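Local coordinates for protein PKS (Streptomyces sp. CNQ431, PDB 5YDA) that serves as the acyltransferase domain of the splenocin polyketide synthase SpnD, a broadly selective domain that probably loads acyl building blocks for the assembly line, at residues Arg30-Pro35 with Leu61-Val66; His79-Ser84 with Arg96-Ala101; Pro109-Phe114 with Arg192-Ile197; Gly238-Ala243 with Gly285-Arg290; Arg367-Glu372 with Val393-Met398. One frame throughout, in Å; residues are numbered along the deposited sequence.

Contact 1 of 5, residues Arg30-Pro35 with Leu61-Val66; sequences RRLVLP and LRLDDV
Leu34 and Leu63 form the tight half of this contact, where strand 32-38 lies against the first turn of helix 63-72. Leu63 swings its CG away from its own backbone N (chi1 -173°), which carries the isobutyl group toward the strand. Its CD1 settles against both methyls of Leu34, at 3.9 Å from Leu34 CD1 and 4.1 Å from Leu34 CD2. The second of these methyls also meets Val66 one turn further on: Leu34 CD2 lies 4.2 Å from Val66 CG1, the two side chains running at about a right angle. Leu34 thus fits its fork between two helix residues, and both it and Val66 are buried, with Leu55 of helix 43-56 behind Val66.

Toward the start of the strand the fit slackens. Leu32 CD1 comes no nearer than 4.3 Å to Leu63 CG, and its other neighbour is polar, Asp64 OD2 at 4.1 Å. Asp64 is exposed to solvent, and Arg62 NH2, of the N-cap residue, stands 4.0 Å from Asp64 OD1, a long pairing of charges in which no N-H points at the oxygen. Between residues 30-35 and 61-66 the contacts are essentially aliphatic, in a region consistent with the linker between ketosynthase and acyltransferase. That chemistry implies reliance on buried leucine and valine methyls without a directional bond, while further along the helix Arg71 NH1 bonds to Val33 O.

Contact 2 of 5, residues His79-Ser84 with Arg96-Ala101; sequences HRLTVS and RAAVPA
A water molecule joins the two segments: it accepts from Ala101 N at 2.7 Å and donates to Arg80 O at 2.8 Å, so that two backbone groups not bonded to each other directly are bridged through one oxygen. This is the polar link at one end of the contact; the rest is apolar and centres on Leu81.

Leu81 holds its CG between the backbone N and the carbonyl carbon (chi1 61°), a crowded position that lifts both methyls toward the chain leaving helix 88-97. They straddle Ala98: Leu81 CD1 and CD2 each lie 4.0 Å from Ala98 CB. CD2 reaches further, over the Val99-Pro100 peptide, 3.8 Å from Pro100 N, and it also meets the proline ring at Pro100 CD, 4.2 Å away. Val83, two residues on and on the same side of the strand, adds a looser touch, its CG1 being 4.5 Å from Ala98 CB.

The region is consistent with the small alpha/beta linker between ketosynthase and acyltransferase. Beneath this cover, strand 79-85 pairs antiparallel with strand 32-38, and Leu81 and Val83 also pack on Val36 and Leu34. Helix 43-56 approaches from the side of Pro100, through Leu44 and Arg45. Arg80 points away from the 96-101 segment, to Trp419 and Asp424 by the end of helix 407-420.

Contact 3 of 5, residues Pro109-Phe114 with Arg192-Ile197; sequences PPKVAF and RPDALI
Strands 112-116 and 195-198 are parallel neighbours in the central sheet of the acyltransferase core, an alpha/beta-hydrolase-like fold, with Ala113 paired to Ala195 and Phe114 to Leu196. Val112 O takes two donors, Asp194 N at 2.7 Å and Ala195 N at 3.3 Å, the second lying in the carbonyl plane and the first tilted from it. Val112 N is satisfied by a side chain instead: Asp194 OD2 accepts from it at 2.8 Å through the anti lone pair, the carboxylate being brought there with Asp194 CG beside its own backbone N (chi1 -54°). Lys111 lays its aliphatic CD against this carboxylate, but its ammonium group does not touch it.

Further on the pattern is regular. Phe114 N donates to Ala195 O at 3.0 Å, and Phe114 O receives Ile197 N at the same length, with a C=O...N angle of 174° at Phe114 O. On the other edge of strand 112-116 the backbone of Ala113 bonds to Val369 and Val371, while Leu196 turns its own to Pro324 and Val326. Strand 195-198 leads directly into a GHSLG sequence consistent with the nucleophile elbow of acyltransferases.

Phe114 also packs beside Leu196, Phe114 CB lying 3.6 Å from Leu196 CD2. Over one ring face sits Pro193 in a CH-pi contact, its CB 3.7 Å from the Phe114 ring centroid and only 9° off the normal.

Contact 4 of 5, residues Gly238-Ala243 with Gly285-Arg290; sequences GVAACA and GVPFRR
Three backbone hydrogen bonds tie Gly238 and Ala240 to the strand 288-290 and the residue before it. Gly238 and Arg289 form a hydrogen-bonded antiparallel pair: Gly238 N donates to Arg289 O at 2.8 Å and Arg289 N returns the bond to Gly238 O at 2.7 Å. The third runs from Ala240 N to Pro287 O, 3.0 Å, with the donor standing above the carbonyl plane. Between them Val239 and Phe288 make the non-hydrogen-bonded pair, where the chains draw in to 4.2 Å between Val239 CA and Phe288 CA. The Phe288 ring leaves for helix 271-283.

Apolar contacts gather at the other end. Val286 turns CG1 to the far side from its N (chi1 -175°) and presents this methyl to two partners, 3.6 Å from Val239 CG1 and 3.9 Å from Ala241 CB. Beside them Ala240 CB touches Pro287 CG at 3.7 Å, on the exposed side of the contact.

Turns shape both chains: Ala240 is the centre of an inverse gamma turn, and Gly285, with positive phi, closes helix 271-283 in a Schellman motif. The pairing places 288-290 as an outermost strand of the four-stranded antiparallel sheet, consistent with the ferredoxin-like small subdomain of acyltransferases.

Contact 5 of 5, residues Arg367-Glu372 with Val393-Met398; sequences RPVLVE and VTVTTM
The flat carboxylate of Glu372 plays little part across this contact: Glu372 CB lies 4.0 Å from Val395 O, while the extended chain beyond carries both oxygens to helix 378-387. There OE1 bonds to Thr380 OG1 and OE2 to Leu379 N, so the carboxylate is held at both its oxygens by the first turn of that helix. The other flat groups are peptides, and they are joined by hydrogen bonds in the parallel pattern. Leu370 N donates to Val393 O at 2.8 Å on an almost straight bond (178° at the hydrogen), Leu370 O accepts from Val395 N at 2.8 Å, and Glu372 N reaches Val395 O at 3.0 Å. Where the strands begin, a water spans the gap, donating to Pro368 O and accepting from Val393 N.

Side chains line both faces. Val369, its CG1 anti to the backbone N (chi1 -179°), sets that methyl 3.9 Å from Val395 CG2, and Val371 CG2 adds a contact at 4.2 Å with Val395 CB. On the other face Leu370 CB meets the methyl of Thr394. Thr397 CB and CG2 come implausibly close to Glu372 O, so the placement of that side chain is doubtful.

Helix 378-387, the crossover of this beta-alpha-beta unit, covers the face of Leu370 and Thr394. Helix 407-420 packs on the valine face, through Leu418 and Ala414, and strand 112-116 continues the sheet beyond 369-372.

In the fold
Along the chain the five contacts follow in series. Contacts 1 and 2 come first and share the two-stranded sheet of strands 32-38 and 79-85; their centres are 15 Å apart, and Leu34 N probably bonds to Val83 O. Contacts 3 and 5, with centres only 9 Å apart, belong to the central mixed sheet, where strands 112-116 and 369-372 are neighbours. Contact 4 stands in a separate antiparallel sheet, its centre about 31 Å from that of contact 3 and about 47 Å from that of contact 1, which lies on the opposite side of the chain's centre. The protein thus reads as a linker-like module, a catalytic-type core and a small subdomain; helix 407-420 touches contacts 1, 2 and 5.

Contact 1 of 5, residues Arg30-Pro35 with Leu61-Val66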
# COMPACT_ATOMS: atom_id res chain seq x y z
N ARG A 30 23.43 -1.94 -9.31
CA ARG A 30 23.70 -1.04 -10.42
C ARG A 30 22.47 -0.32 -10.95
O ARG A 30 22.62 0.61 -11.75
CB ARG A 30 24.33 -1.85 -11.56
CG ARG A 30 25.73 -2.40 -11.28
CD ARG A 30 26.01 -3.58 -12.20
NE ARG A 30 24.82 -4.40 -12.40
CZ ARG A 30 24.74 -5.44 -13.21
NH1 ARG A 30 25.77 -5.83 -13.94
NH2 ARG A 30 23.59 -6.11 -13.31
N ARG A 31 21.27 -0.70 -10.52
CA ARG A 31 20.05 -0.17 -11.13
C ARG A 31 19.92 1.34 -10.90
O ARG A 31 20.07 1.83 -9.78
CB ARG A 31 18.83 -0.89 -10.58
CG ARG A 31 17.51 -0.49 -11.23
CD ARG A 31 16.37 -1.39 -10.71
NE ARG A 31 16.51 -2.78 -11.18
CZ ARG A 31 16.87 -3.80 -10.40
NH1 ARG A 31 17.13 -3.61 -9.10
NH2 ARG A 31 16.98 -5.03 -10.93
N LEU A 32 19.64 2.06 -11.98
CA LEU A 32 19.51 3.51 -11.94
C LEU A 32 18.26 3.93 -12.71
O LEU A 32 17.79 3.22 -13.60
CB LEU A 32 20.74 4.21 -12.53
CG LEU A 32 22.04 4.05 -11.74
CD1 LEU A 32 23.21 4.60 -12.55
CD2 LEU A 32 21.92 4.77 -10.38
N VAL A 33 17.76 5.12 -12.36
CA VAL A 33 16.62 5.73 -13.03
C VAL A 33 17.15 6.81 -13.97
O VAL A 33 17.95 7.65 -13.55
CB VAL A 33 15.64 6.32 -12.01
CG1 VAL A 33 14.42 6.91 -12.70
CG2 VAL A 33 15.24 5.27 -10.99
N LEU A 34 16.70 6.78 -15.23
CA LEU A 34 17.07 7.80 -16.21
C LEU A 34 15.88 8.71 -16.48
O LEU A 34 14.87 8.25 -17.04
CB LEU A 34 17.55 7.15 -17.51
CG LEU A 34 18.67 6.12 -17.40
CD1 LEU A 34 19.09 5.65 -18.77
CD2 LEU A 34 19.86 6.67 -16.64
N PRO A 35 15.95 10.00 -16.13
CA PRO A 35 14.83 10.91 -16.42
C PRO A 35 14.92 11.53 -17.80
O PRO A 35 16.00 11.84 -18.31
CB PRO A 35 15.00 11.99 -15.34
CG PRO A 35 16.50 12.08 -15.17
CD PRO A 35 17.02 10.66 -15.37
N LEU A 61 30.15 5.87 -23.47
CA LEU A 61 29.23 6.33 -22.42
C LEU A 61 28.83 5.34 -21.36
O LEU A 61 28.25 4.34 -21.66
CB LEU A 61 27.94 6.81 -23.06
CG LEU A 61 27.94 8.22 -23.58
CD1 LEU A 61 26.67 8.51 -24.33
CD2 LEU A 61 28.03 9.10 -22.37
N ARG A 62 29.12 5.61 -20.10
CA ARG A 62 28.72 4.71 -19.03
C ARG A 62 27.32 5.08 -18.54
O ARG A 62 26.91 6.21 -18.66
CB ARG A 62 29.68 4.81 -17.85
CG ARG A 62 31.13 4.70 -18.22
CD ARG A 62 32.01 4.36 -17.03
NE ARG A 62 31.29 3.88 -15.87
CZ ARG A 62 31.86 3.33 -14.81
NH1 ARG A 62 33.18 3.16 -14.77
NH2 ARG A 62 31.11 2.92 -13.79
N LEU A 63 26.59 4.12 -18.00
CA LEU A 63 25.24 4.35 -17.52
C LEU A 63 25.33 5.36 -16.42
O LEU A 63 24.58 6.29 -16.34
CB LEU A 63 24.64 3.05 -17.02
CG LEU A 63 23.16 3.12 -16.64
CD1 LEU A 63 22.35 3.68 -17.77
CD2 LEU A 63 22.67 1.74 -16.26
N ASP A 64 26.30 5.14 -15.57
CA ASP A 64 26.65 6.05 -14.48
C ASP A 64 26.62 7.52 -14.89
O ASP A 64 25.88 8.33 -14.32
CB ASP A 64 28.05 5.68 -13.97
CG ASP A 64 28.17 5.73 -12.48
OD1 ASP A 64 29.29 5.97 -12.00
OD2 ASP A 64 27.14 5.51 -11.80
N ASP A 65 27.45 7.87 -15.88
CA ASP A 65 27.57 9.27 -16.28
C ASP A 65 26.27 9.79 -16.86
O ASP A 65 25.86 10.92 -16.56
CB ASP A 65 28.69 9.42 -17.31
CG ASP A 65 30.02 8.84 -16.84
OD1 ASP A 65 30.77 8.33 -17.70
OD2 ASP A 65 30.30 8.91 -15.62
N VAL A 66 25.62 8.99 -17.70
CA VAL A 66 24.38 9.42 -18.35
C VAL A 66 23.33 9.78 -17.31
O VAL A 66 22.63 10.79 -17.45
CB VAL A 66 23.90 8.31 -19.31
CG1 VAL A 66 22.40 8.36 -19.49
CG2 VAL A 66 24.59 8.46 -20.64

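Contact 2 of 5, residues His79-Ser84 with Arg96-Ala101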
# COMPACT_ATOMS: atom_id res chain seq x y z
N HIS A 79 6.58 17.46 -19.62
CA HIS A 79 6.25 16.10 -20.03
C HIS A 79 7.43 15.19 -19.71
O HIS A 79 8.54 15.40 -20.23
CB HIS A 79 5.93 16.05 -21.52
CG HIS A 79 4.63 16.72 -21.88
ND1 HIS A 79 3.52 16.02 -22.28
CD2 HIS A 79 4.28 18.03 -21.91
CE1 HIS A 79 2.53 16.86 -22.53
NE2 HIS A 79 2.97 18.08 -22.32
N ARG A 80 7.21 14.18 -18.87
CA ARG A 80 8.29 13.38 -18.31
C ARG A 80 8.04 11.89 -18.49
O ARG A 80 6.90 11.43 -18.47
CB ARG A 80 8.47 13.66 -16.82
CG ARG A 80 8.56 15.11 -16.46
CD ARG A 80 8.79 15.32 -14.97
NE ARG A 80 9.13 16.72 -14.71
CZ ARG A 80 9.29 17.26 -13.51
NH1 ARG A 80 9.13 16.52 -12.41
NH2 ARG A 80 9.61 18.54 -13.41
N LEU A 81 9.13 11.14 -18.65
CA LEU A 81 9.11 9.69 -18.45
C LEU A 81 10.47 9.26 -17.92
O LEU A 81 11.44 10.02 -17.92
CB LEU A 81 8.75 8.94 -19.74
CG LEU A 81 9.57 9.00 -21.03
CD1 LEU A 81 10.88 8.22 -20.95
CD2 LEU A 81 8.72 8.49 -22.19
N THR A 82 10.54 8.02 -17.45
CA THR A 82 11.78 7.45 -16.96
C THR A 82 11.90 6.03 -17.45
O THR A 82 10.90 5.39 -17.81
CB THR A 82 11.90 7.44 -15.43
OG1 THR A 82 10.89 6.58 -14.88
CG2 THR A 82 11.78 8.84 -14.84
N VAL A 83 13.13 5.53 -17.47
CA VAL A 83 13.42 4.11 -17.57
C VAL A 83 14.29 3.73 -16.38
O VAL A 83 14.95 4.58 -15.77
CB VAL A 83 14.12 3.74 -18.90
CG1 VAL A 83 13.22 4.09 -20.07
CG2 VAL A 83 15.46 4.45 -19.02
N SER A 84 14.26 2.45 -16.02
CA SER A 84 15.16 1.87 -15.04
C SER A 84 16.08 0.89 -15.76
O SER A 84 15.62 0.13 -16.62
CB SER A 84 14.39 1.12 -13.95
OG SER A 84 13.50 1.97 -13.28
N ARG A 96 13.43 2.75 -26.25
CA ARG A 96 12.63 2.56 -27.46
C ARG A 96 11.18 2.28 -27.11
O ARG A 96 10.27 2.95 -27.62
CB ARG A 96 13.17 1.39 -28.29
CG ARG A 96 14.63 1.46 -28.55
CD ARG A 96 14.91 2.33 -29.74
NE ARG A 96 16.34 2.40 -29.96
CZ ARG A 96 17.00 1.64 -30.83
NH1 ARG A 96 16.35 0.76 -31.57
NH2 ARG A 96 18.31 1.78 -30.95
N ALA A 97 10.95 1.28 -26.26
CA ALA A 97 9.61 0.94 -25.81
C ALA A 97 8.96 2.06 -25.00
O ALA A 97 7.76 2.00 -24.74
CB ALA A 97 9.66 -0.33 -24.96
N ALA A 98 9.73 3.08 -24.61
CA ALA A 98 9.25 4.08 -23.67
C ALA A 98 8.05 4.80 -24.25
O ALA A 98 8.11 5.36 -25.35
CB ALA A 98 10.36 5.07 -23.34
N VAL A 99 6.94 4.77 -23.52
CA VAL A 99 5.73 5.50 -23.86
C VAL A 99 5.40 6.42 -22.68
O VAL A 99 5.46 5.97 -21.53
CB VAL A 99 4.54 4.57 -24.16
CG1 VAL A 99 4.85 3.69 -25.37
CG2 VAL A 99 4.19 3.70 -22.96
N PRO A 100 5.10 7.69 -22.91
CA PRO A 100 4.65 8.54 -21.80
C PRO A 100 3.43 7.92 -21.12
O PRO A 100 2.53 7.40 -21.79
CB PRO A 100 4.31 9.88 -22.47
CG PRO A 100 4.17 9.56 -23.92
CD PRO A 100 5.08 8.40 -24.20
N ALA A 101 3.43 7.94 -19.79
CA ALA A 101 2.42 7.23 -19.02
C ALA A 101 1.68 8.07 -17.99
O ALA A 101 0.67 7.60 -17.47
CB ALA A 101 3.06 6.03 -18.29
O HOH W 1 5.31 9.13 -18.20

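Contact 3 of 5, residues Pro109-Phe114 with Arg192-Ile197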
# COMPACT_ATOMS: atom_id res chain seq x y z
N PRO A 109 3.33 21.64 -7.49
CA PRO A 109 3.64 20.21 -7.27
C PRO A 109 2.48 19.40 -6.72
O PRO A 109 1.77 19.87 -5.88
CB PRO A 109 4.80 20.22 -6.29
CG PRO A 109 4.77 21.52 -5.65
CD PRO A 109 4.36 22.45 -6.71
N PRO A 110 2.33 18.18 -7.21
CA PRO A 110 1.21 17.32 -6.79
C PRO A 110 1.33 16.93 -5.32
O PRO A 110 2.42 16.80 -4.77
CB PRO A 110 1.35 16.09 -7.69
CG PRO A 110 2.80 16.04 -8.03
CD PRO A 110 3.20 17.50 -8.18
N LYS A 111 0.17 16.77 -4.68
CA LYS A 111 0.15 16.12 -3.38
C LYS A 111 0.32 14.61 -3.54
O LYS A 111 0.08 14.03 -4.60
CB LYS A 111 -1.17 16.42 -2.66
CG LYS A 111 -1.46 17.89 -2.46
CD LYS A 111 -0.54 18.49 -1.41
CE LYS A 111 -0.76 19.99 -1.29
NZ LYS A 111 0.52 20.71 -1.08
N VAL A 112 0.74 13.95 -2.45
CA VAL A 112 1.01 12.52 -2.45
C VAL A 112 0.22 11.87 -1.31
O VAL A 112 0.26 12.36 -0.18
CB VAL A 112 2.51 12.23 -2.30
CG1 VAL A 112 2.79 10.71 -2.18
CG2 VAL A 112 3.29 12.85 -3.46
N ALA A 113 -0.45 10.76 -1.60
CA ALA A 113 -1.13 9.98 -0.58
C ALA A 113 -0.61 8.55 -0.57
O ALA A 113 -0.35 7.97 -1.63
CB ALA A 113 -2.65 9.99 -0.79
N PHE A 114 -0.44 7.97 0.62
CA PHE A 114 -0.09 6.57 0.77
C PHE A 114 -1.36 5.77 1.05
O PHE A 114 -2.16 6.16 1.92
CB PHE A 114 0.91 6.35 1.92
CG PHE A 114 2.32 6.76 1.61
CD1 PHE A 114 2.67 7.25 0.36
CD2 PHE A 114 3.31 6.64 2.58
CE1 PHE A 114 3.98 7.63 0.09
CE2 PHE A 114 4.61 7.01 2.31
CZ PHE A 114 4.94 7.50 1.06
N ARG A 192 7.50 12.05 0.91
CA ARG A 192 6.76 12.10 2.16
C ARG A 192 5.29 12.33 1.86
O ARG A 192 4.95 13.21 1.05
CB ARG A 192 7.30 13.19 3.08
CG ARG A 192 8.72 12.90 3.55
CD ARG A 192 9.17 13.70 4.78
NE ARG A 192 10.28 12.99 5.44
CZ ARG A 192 11.55 13.01 5.02
NH1 ARG A 192 11.89 13.73 3.95
NH2 ARG A 192 12.48 12.31 5.67
N PRO A 193 4.40 11.55 2.45
CA PRO A 193 3.00 11.65 2.06
C PRO A 193 2.36 12.88 2.69
O PRO A 193 2.61 13.22 3.85
CB PRO A 193 2.40 10.35 2.61
CG PRO A 193 3.27 10.03 3.81
CD PRO A 193 4.65 10.49 3.45
N ASP A 194 1.50 13.54 1.91
CA ASP A 194 0.66 14.60 2.44
C ASP A 194 -0.60 14.06 3.10
O ASP A 194 -1.24 14.78 3.87
CB ASP A 194 0.28 15.57 1.32
CG ASP A 194 1.51 16.09 0.61
OD1 ASP A 194 2.25 16.88 1.24
OD2 ASP A 194 1.76 15.65 -0.54
N ALA A 195 -0.95 12.80 2.83
CA ALA A 195 -2.12 12.20 3.45
C ALA A 195 -1.96 10.68 3.42
O ALA A 195 -1.19 10.13 2.62
CB ALA A 195 -3.41 12.64 2.75
N LEU A 196 -2.71 10.02 4.29
CA LEU A 196 -2.65 8.57 4.44
C LEU A 196 -4.06 8.02 4.50
O LEU A 196 -4.97 8.64 5.05
CB LEU A 196 -1.90 8.17 5.71
CG LEU A 196 -0.49 8.75 5.87
CD1 LEU A 196 -0.13 8.90 7.34
CD2 LEU A 196 0.51 7.84 5.17
N ILE A 197 -4.23 6.82 3.95
CA ILE A 197 -5.45 6.05 4.18
C ILE A 197 -5.06 4.58 4.23
O ILE A 197 -4.23 4.11 3.44
CB ILE A 197 -6.53 6.35 3.12
CG1 ILE A 197 -7.87 5.71 3.51
CG2 ILE A 197 -6.11 5.85 1.74
CD1 ILE A 197 -9.04 6.05 2.54

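Contact 4 of 5, residues Gly238-Ala243 with Gly285-Arg290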
# COMPACT_ATOMS: atom_id res chain seq x y z
N GLY A 238 -16.37 -11.62 0.22
CA GLY A 238 -16.24 -10.44 -0.62
C GLY A 238 -17.24 -10.55 -1.76
O GLY A 238 -17.29 -11.56 -2.45
N VAL A 239 -18.06 -9.51 -1.92
CA VAL A 239 -19.13 -9.49 -2.91
C VAL A 239 -18.82 -8.40 -3.92
O VAL A 239 -18.62 -7.24 -3.55
CB VAL A 239 -20.50 -9.23 -2.26
CG1 VAL A 239 -21.60 -9.31 -3.32
CG2 VAL A 239 -20.76 -10.21 -1.11
N ALA A 240 -18.79 -8.78 -5.20
CA ALA A 240 -18.47 -7.88 -6.30
C ALA A 240 -19.76 -7.20 -6.77
O ALA A 240 -20.30 -7.48 -7.84
CB ALA A 240 -17.80 -8.63 -7.44
N ALA A 241 -20.27 -6.34 -5.91
CA ALA A 241 -21.44 -5.54 -6.19
C ALA A 241 -21.46 -4.42 -5.16
O ALA A 241 -20.86 -4.54 -4.09
CB ALA A 241 -22.72 -6.36 -6.13
N CYS A 242 -22.14 -3.34 -5.51
CA CYS A 242 -22.19 -2.19 -4.62
C CYS A 242 -23.06 -2.48 -3.41
O CYS A 242 -23.92 -3.36 -3.42
CB CYS A 242 -22.74 -0.97 -5.34
SG CYS A 242 -24.44 -1.18 -5.81
N ALA A 243 -22.80 -1.72 -2.35
CA ALA A 243 -23.45 -1.99 -1.07
C ALA A 243 -24.97 -1.91 -1.17
O ALA A 243 -25.66 -2.66 -0.47
CB ALA A 243 -22.92 -1.01 -0.02
N GLY A 285 -27.30 -14.39 -9.33
CA GLY A 285 -26.21 -14.09 -10.23
C GLY A 285 -25.17 -13.11 -9.71
O GLY A 285 -24.37 -12.61 -10.51
N VAL A 286 -25.16 -12.82 -8.41
CA VAL A 286 -24.20 -11.86 -7.86
C VAL A 286 -22.85 -12.54 -7.65
O VAL A 286 -22.77 -13.55 -6.93
CB VAL A 286 -24.72 -11.24 -6.56
CG1 VAL A 286 -23.76 -10.16 -6.07
CG2 VAL A 286 -26.14 -10.66 -6.76
N PRO A 287 -21.77 -12.07 -8.26
CA PRO A 287 -20.46 -12.70 -8.04
C PRO A 287 -19.92 -12.38 -6.65
O PRO A 287 -20.16 -11.30 -6.10
CB PRO A 287 -19.57 -12.10 -9.14
CG PRO A 287 -20.18 -10.74 -9.39
CD PRO A 287 -21.68 -10.88 -9.15
N PHE A 288 -19.18 -13.33 -6.09
CA PHE A 288 -18.69 -13.23 -4.72
C PHE A 288 -17.57 -14.22 -4.54
O PHE A 288 -17.44 -15.18 -5.30
CB PHE A 288 -19.79 -13.51 -3.68
CG PHE A 288 -20.30 -14.94 -3.70
CD1 PHE A 288 -19.67 -15.93 -2.95
CD2 PHE A 288 -21.41 -15.29 -4.46
CE1 PHE A 288 -20.13 -17.25 -2.98
CE2 PHE A 288 -21.89 -16.61 -4.48
CZ PHE A 288 -21.25 -17.59 -3.74
N ARG A 289 -16.76 -14.00 -3.50
CA ARG A 289 -15.77 -15.01 -3.17
C ARG A 289 -15.54 -14.99 -1.67
O ARG A 289 -15.34 -13.93 -1.08
CB ARG A 289 -14.45 -14.78 -3.94
CG ARG A 289 -13.46 -15.95 -3.80
CD ARG A 289 -12.06 -15.60 -4.31
NE ARG A 289 -11.67 -14.25 -3.94
CZ ARG A 289 -11.02 -13.94 -2.81
NH1 ARG A 289 -10.68 -14.89 -1.95
NH2 ARG A 289 -10.70 -12.67 -2.55
N ARG A 290 -15.59 -16.17 -1.07
CA ARG A 290 -15.28 -16.33 0.34
C ARG A 290 -13.84 -15.91 0.59
O ARG A 290 -12.92 -16.42 -0.05
CB ARG A 290 -15.50 -17.79 0.76
CG ARG A 290 -15.16 -18.09 2.21
CD ARG A 290 -16.21 -17.52 3.14
NE ARG A 290 -17.52 -18.11 2.87
CZ ARG A 290 -18.00 -19.17 3.52
NH1 ARG A 290 -17.27 -19.74 4.47
NH2 ARG A 290 -19.20 -19.66 3.22

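Contact 5 of 5, residues Arg367-Glu372 with Val393-Met398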
# COMPACT_ATOMS: atom_id res chain seq x y z
N ARG A 367 -6.68 15.86 -4.46
CA ARG A 367 -6.46 15.24 -5.76
C ARG A 367 -5.03 14.70 -5.88
O ARG A 367 -4.34 14.95 -6.88
CB ARG A 367 -6.79 16.22 -6.88
CG ARG A 367 -8.31 16.35 -7.08
CD ARG A 367 -8.72 17.36 -8.12
NE ARG A 367 -7.91 17.27 -9.33
CZ ARG A 367 -8.27 16.61 -10.43
NH1 ARG A 367 -9.44 15.97 -10.49
NH2 ARG A 367 -7.45 16.58 -11.47
N PRO A 368 -4.56 13.92 -4.91
CA PRO A 368 -3.15 13.55 -4.88
C PRO A 368 -2.84 12.34 -5.75
O PRO A 368 -3.73 11.58 -6.15
CB PRO A 368 -2.92 13.22 -3.40
CG PRO A 368 -4.23 12.61 -2.99
CD PRO A 368 -5.32 13.25 -3.83
N VAL A 369 -1.55 12.20 -6.08
CA VAL A 369 -1.04 10.92 -6.56
C VAL A 369 -1.32 9.86 -5.51
O VAL A 369 -1.07 10.05 -4.31
CB VAL A 369 0.47 11.04 -6.87
CG1 VAL A 369 1.02 9.71 -7.39
CG2 VAL A 369 0.75 12.18 -7.87
N LEU A 370 -1.87 8.73 -5.94
CA LEU A 370 -2.22 7.64 -5.03
C LEU A 370 -1.13 6.56 -5.09
O LEU A 370 -0.92 5.93 -6.13
CB LEU A 370 -3.58 7.06 -5.39
CG LEU A 370 -4.73 8.05 -5.46
CD1 LEU A 370 -6.04 7.33 -5.71
CD2 LEU A 370 -4.80 8.85 -4.17
N VAL A 371 -0.44 6.36 -3.97
CA VAL A 371 0.71 5.48 -3.90
C VAL A 371 0.34 4.34 -2.96
O VAL A 371 0.18 4.56 -1.75
CB VAL A 371 1.98 6.20 -3.42
CG1 VAL A 371 3.18 5.26 -3.45
CG2 VAL A 371 2.24 7.44 -4.26
N GLU A 372 0.16 3.15 -3.52
CA GLU A 372 -0.14 1.98 -2.71
C GLU A 372 1.16 1.48 -2.09
O GLU A 372 2.16 1.31 -2.79
CB GLU A 372 -0.79 0.89 -3.57
CG GLU A 372 -1.24 -0.31 -2.78
CD GLU A 372 -2.45 -1.02 -3.37
OE1 GLU A 372 -2.87 -0.71 -4.52
OE2 GLU A 372 -2.98 -1.92 -2.68
N VAL A 393 -3.84 9.60 -10.78
CA VAL A 393 -2.55 8.97 -11.06
C VAL A 393 -2.26 8.03 -9.90
O VAL A 393 -2.32 8.43 -8.73
CB VAL A 393 -1.43 10.01 -11.21
CG1 VAL A 393 -0.10 9.31 -11.52
CG2 VAL A 393 -1.77 10.99 -12.30
N THR A 394 -2.00 6.77 -10.22
CA THR A 394 -1.75 5.77 -9.20
C THR A 394 -0.38 5.18 -9.44
O THR A 394 0.11 5.13 -10.58
CB THR A 394 -2.83 4.64 -9.18
OG1 THR A 394 -2.78 3.88 -10.39
CG2 THR A 394 -4.22 5.23 -9.01
N VAL A 395 0.26 4.79 -8.35
CA VAL A 395 1.61 4.26 -8.37
C VAL A 395 1.62 3.02 -7.51
O VAL A 395 1.11 3.03 -6.38
CB VAL A 395 2.65 5.26 -7.86
CG1 VAL A 395 4.02 4.57 -7.73
CG2 VAL A 395 2.72 6.48 -8.77
N THR A 396 2.21 1.97 -8.03
CA THR A 396 2.29 0.71 -7.33
C THR A 396 3.74 0.49 -6.92
O THR A 396 4.68 0.96 -7.58
CB THR A 396 1.71 -0.39 -8.22
OG1 THR A 396 0.61 -0.98 -7.54
CG2 THR A 396 2.72 -1.42 -8.60
N THR A 397 3.93 -0.22 -5.83
CA THR A 397 5.17 -0.13 -5.10
C THR A 397 5.79 -1.49 -4.75
O THR A 397 7.00 -1.57 -4.53
CB THR A 397 4.89 0.73 -3.84
OG1 THR A 397 5.70 1.91 -3.83
CG2 THR A 397 4.96 -0.01 -2.58
N MET A 398 5.02 -2.57 -4.80
CA MET A 398 5.56 -3.89 -4.51
C MET A 398 4.75 -4.93 -5.29
O MET A 398 3.51 -4.85 -5.36
CB MET A 398 5.55 -4.15 -2.99
CG MET A 398 5.88 -5.57 -2.55
SD MET A 398 6.15 -5.71 -0.75
CE MET A 398 7.74 -4.89 -0.62
O HOH W 2 -3.86 11.70 -8.84